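Local coordinates for protein 16S rRNA (guanine(1405)-N(7))-methyltransferase (Klebsiella pneumoniae, PDB 6PI9) that probably methylates N7 of guanine 1405 in 16S rRNA with S-adenosyl-L-methionine as methyl donor, conferring resistance to various aminoglycosides, at residues A[53-58]-A[140-145]. Sequence-based numbering, arbitrary orientation.
Sequences HQITGA and MDIHLG. With SAH (S-adenosyl-L-homocysteine), chain B.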
loop_
_atom_site.group_PDB
_atom_site.type_symbol
_atom_site.label_atom_id
_atom_site.label_comp_id
_atom_site.label_asym_id
_atom_site.label_seq_id
_atom_site.Cartn_x
_atom_site.Cartn_y
_atom_site.Cartn_z
ATOM N N HIS A 53 9.510 -0.167 -2.268
ATOM C CA HIS A 53 8.486 -0.442 -1.259
ATOM C C HIS A 53 7.109 -0.553 -1.917
ATOM O O HIS A 53 6.324 -1.435 -1.561
ATOM C CB HIS A 53 8.480 0.642 -0.170
ATOM C CG HIS A 53 7.338 0.542 0.813
ATOM N ND1 HIS A 53 6.209 1.340 0.740
ATOM C CD2 HIS A 53 7.185 -0.214 1.932
ATOM C CE1 HIS A 53 5.400 1.057 1.749
ATOM N NE2 HIS A 53 5.964 0.112 2.485
ATOM N N GLN A 54 6.815 0.325 -2.890
ATOM C CA GLN A 54 5.507 0.298 -3.543
ATOM C C GLN A 54 5.308 -0.983 -4.343
ATOM O O GLN A 54 4.210 -1.553 -4.343
ATOM C CB GLN A 54 5.330 1.506 -4.448
ATOM C CG GLN A 54 5.370 2.798 -3.696
ATOM C CD GLN A 54 5.310 3.975 -4.633
ATOM O OE1 GLN A 54 5.878 5.040 -4.356
ATOM N NE2 GLN A 54 4.610 3.795 -5.767
ATOM N N ILE A 55 6.358 -1.481 -5.007
ATOM C CA ILE A 55 6.124 -2.643 -5.859
ATOM C C ILE A 55 6.279 -3.976 -5.129
ATOM O O ILE A 55 5.674 -4.980 -5.552
ATOM C CB ILE A 55 7.025 -2.612 -7.107
ATOM C CG1 ILE A 55 8.461 -2.975 -6.809
ATOM C CG2 ILE A 55 6.909 -1.265 -7.832
ATOM C CD1 ILE A 55 9.288 -3.188 -8.065
ATOM N N THR A 56 7.048 -4.034 -4.036
ATOM C CA THR A 56 7.142 -5.316 -3.348
ATOM C C THR A 56 7.188 -5.254 -1.805
ATOM O O THR A 56 6.586 -6.110 -1.141
ATOM C CB THR A 56 8.371 -6.071 -3.883
ATOM O OG1 THR A 56 8.473 -7.346 -3.242
ATOM C CG2 THR A 56 9.651 -5.276 -3.657
ATOM N N GLY A 57 7.886 -4.270 -1.213
ATOM C CA GLY A 57 8.092 -4.280 0.238
ATOM C C GLY A 57 6.827 -4.139 1.080
ATOM O O GLY A 57 6.762 -4.652 2.203
ATOM N N ALA A 58 5.819 -3.424 0.580
ATOM C CA ALA A 58 4.682 -3.096 1.439
ATOM C C ALA A 58 3.827 -4.310 1.765
ATOM O O ALA A 58 3.081 -4.282 2.752
ATOM C CB ALA A 58 3.809 -2.015 0.797
ATOM N N MET A 140 6.429 -17.291 -9.313
ATOM C CA MET A 140 7.644 -16.543 -9.593
ATOM C C MET A 140 7.471 -15.137 -9.074
ATOM O O MET A 140 6.363 -14.593 -9.088
ATOM C CB MET A 140 8.002 -16.568 -11.072
ATOM C CG MET A 140 6.972 -16.133 -12.042
ATOM S SD MET A 140 7.319 -16.967 -13.686
ATOM C CE MET A 140 6.859 -18.662 -13.383
ATOM N N ASP A 141 8.575 -14.547 -8.619
ATOM C CA ASP A 141 8.451 -13.237 -7.984
ATOM C C ASP A 141 9.856 -12.637 -7.880
ATOM O O ASP A 141 10.866 -13.331 -8.032
ATOM C CB ASP A 141 7.788 -13.397 -6.613
ATOM C CG ASP A 141 7.086 -12.114 -6.131
ATOM O OD1 ASP A 141 7.736 -11.078 -6.052
ATOM O OD2 ASP A 141 5.859 -12.168 -5.900
ATOM N N ILE A 142 9.912 -11.330 -7.603
ATOM C CA ILE A 142 11.203 -10.693 -7.329
ATOM C C ILE A 142 11.572 -10.776 -5.864
ATOM O O ILE A 142 12.709 -10.437 -5.483
ATOM C CB ILE A 142 11.167 -9.211 -7.699
ATOM C CG1 ILE A 142 9.941 -8.551 -7.112
ATOM C CG2 ILE A 142 11.295 -9.035 -9.177
ATOM C CD1 ILE A 142 10.122 -6.982 -7.259
ATOM N N HIS A 143 10.608 -11.135 -5.019
ATOM C CA HIS A 143 10.769 -11.277 -3.579
ATOM C C HIS A 143 11.279 -12.672 -3.281
ATOM O O HIS A 143 10.520 -13.642 -3.259
ATOM C CB HIS A 143 9.434 -11.015 -2.877
ATOM C CG HIS A 143 9.614 -10.676 -1.434
ATOM N ND1 HIS A 143 10.417 -11.422 -0.599
ATOM C CD2 HIS A 143 9.139 -9.653 -0.689
ATOM C CE1 HIS A 143 10.435 -10.874 0.606
ATOM N NE2 HIS A 143 9.656 -9.805 0.583
ATOM N N LEU A 144 12.591 -12.787 -3.082
ATOM C CA LEU A 144 13.188 -14.082 -2.801
ATOM C C LEU A 144 12.783 -14.629 -1.442
ATOM O O LEU A 144 12.943 -15.828 -1.192
ATOM C CB LEU A 144 14.713 -13.955 -2.871
ATOM C CG LEU A 144 15.220 -13.257 -4.130
ATOM C CD1 LEU A 144 16.719 -13.249 -4.097
ATOM C CD2 LEU A 144 14.743 -14.021 -5.350
ATOM N N GLY A 145 12.255 -13.798 -0.549
ATOM C CA GLY A 145 11.709 -14.358 0.678
ATOM C C GLY A 145 10.458 -15.171 0.397
ATOM O O GLY A 145 10.294 -16.286 0.902
HETATM N N SAH B . -0.292 -12.440 -6.864
HETATM C CA SAH B . -0.090 -12.456 -5.398
HETATM C CB SAH B . 0.707 -11.244 -4.951
HETATM C CG SAH B . 0.185 -9.845 -5.391
HETATM S SD SAH B . 1.104 -8.493 -4.520
HETATM C C SAH B . -1.442 -12.487 -4.659
HETATM O O SAH B . -2.431 -12.031 -5.270
HETATM O OXT SAH B . -1.545 -12.902 -3.487
HETATM C "C5'" SAH B . 2.187 -7.966 -5.918
HETATM C "C4'" SAH B . 3.440 -8.872 -6.106
HETATM O "O4'" SAH B . 4.109 -8.521 -7.337
HETATM C "C3'" SAH B . 4.521 -8.863 -4.986
HETATM O "O3'" SAH B . 4.750 -10.199 -4.495
HETATM C "C2'" SAH B . 5.787 -8.338 -5.660
HETATM O "O2'" SAH B . 6.927 -9.034 -5.150
HETATM C "C1'" SAH B . 5.514 -8.745 -7.116
HETATM N N9 SAH B . 6.164 -7.907 -8.105
HETATM C C8 SAH B . 6.101 -6.540 -8.203
HETATM N N7 SAH B . 6.751 -6.175 -9.349
HETATM C C5 SAH B . 7.268 -7.309 -9.921
HETATM C C6 SAH B . 8.043 -7.549 -11.032
HETATM N N6 SAH B . 8.522 -6.582 -11.787
HETATM N N1 SAH B . 8.314 -8.865 -11.369
HETATM C C2 SAH B . 7.917 -9.892 -10.581
HETATM N N3 SAH B . 7.159 -9.681 -9.460
HETATM C C4 SAH B . 6.858 -8.384 -9.169
#
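Thr56 and Ile142 meet over the adenosine end of S-adenosyl-L-homocysteine, with CD1 of Ile142 3.9 Å from Thr56 CB and about as far from its CG2. The outer end of Ile55 adds an apolar touch, its CD1 lying 4.0 Å from Ile142 CD1 where the two isoleucines cross at roughly a right angle. Ile142 is laid along the adenine: CG2 sits near N1 and C2 of the base, CG1 near C4 and CD1 near C5, so the whole branched side chain covers one face of the purine. The methyl CG2 of Thr56 takes the place between its backbone N and carbonyl carbon, which leaves OG1 anti to N (chi1 -179°) and aimed at the ribose. There OG1 donates a hydrogen bond to O2' of the ligand (3.0 Å), while passing obliquely 3.5 Å from CD2 of the His143 ring. No hydrogen bond joins 53-58 to 140-145 directly; the ribose hydroxyl links them, because O2' in turn donates to Asp141 OD1, though the modelled length is too short to be taken literally. O3' donates to the other carboxylate oxygen, OD2 (2.7 Å), which also accepts from the backbone N of Gly123. OD1 also accepts from His143 N in an Asx turn, nearly straight at 162°, on the anti side but tilted 31° out of the carboxylate plane. With donors at both oxygens the carboxylate has little freedom to rotate. His143 itself N-caps helix 144-157, its ND1 accepting a weak bond in the ring plane from Gly145 N. An acidic residue ending the second strand of the Rossmann-like sheet, 137-141, and gripping both ribose hydroxyls is the hallmark of class I S-adenosylmethionine-dependent methyltransferases; here Ile55 and Thr56 of helix 41-57 close over one side of that site.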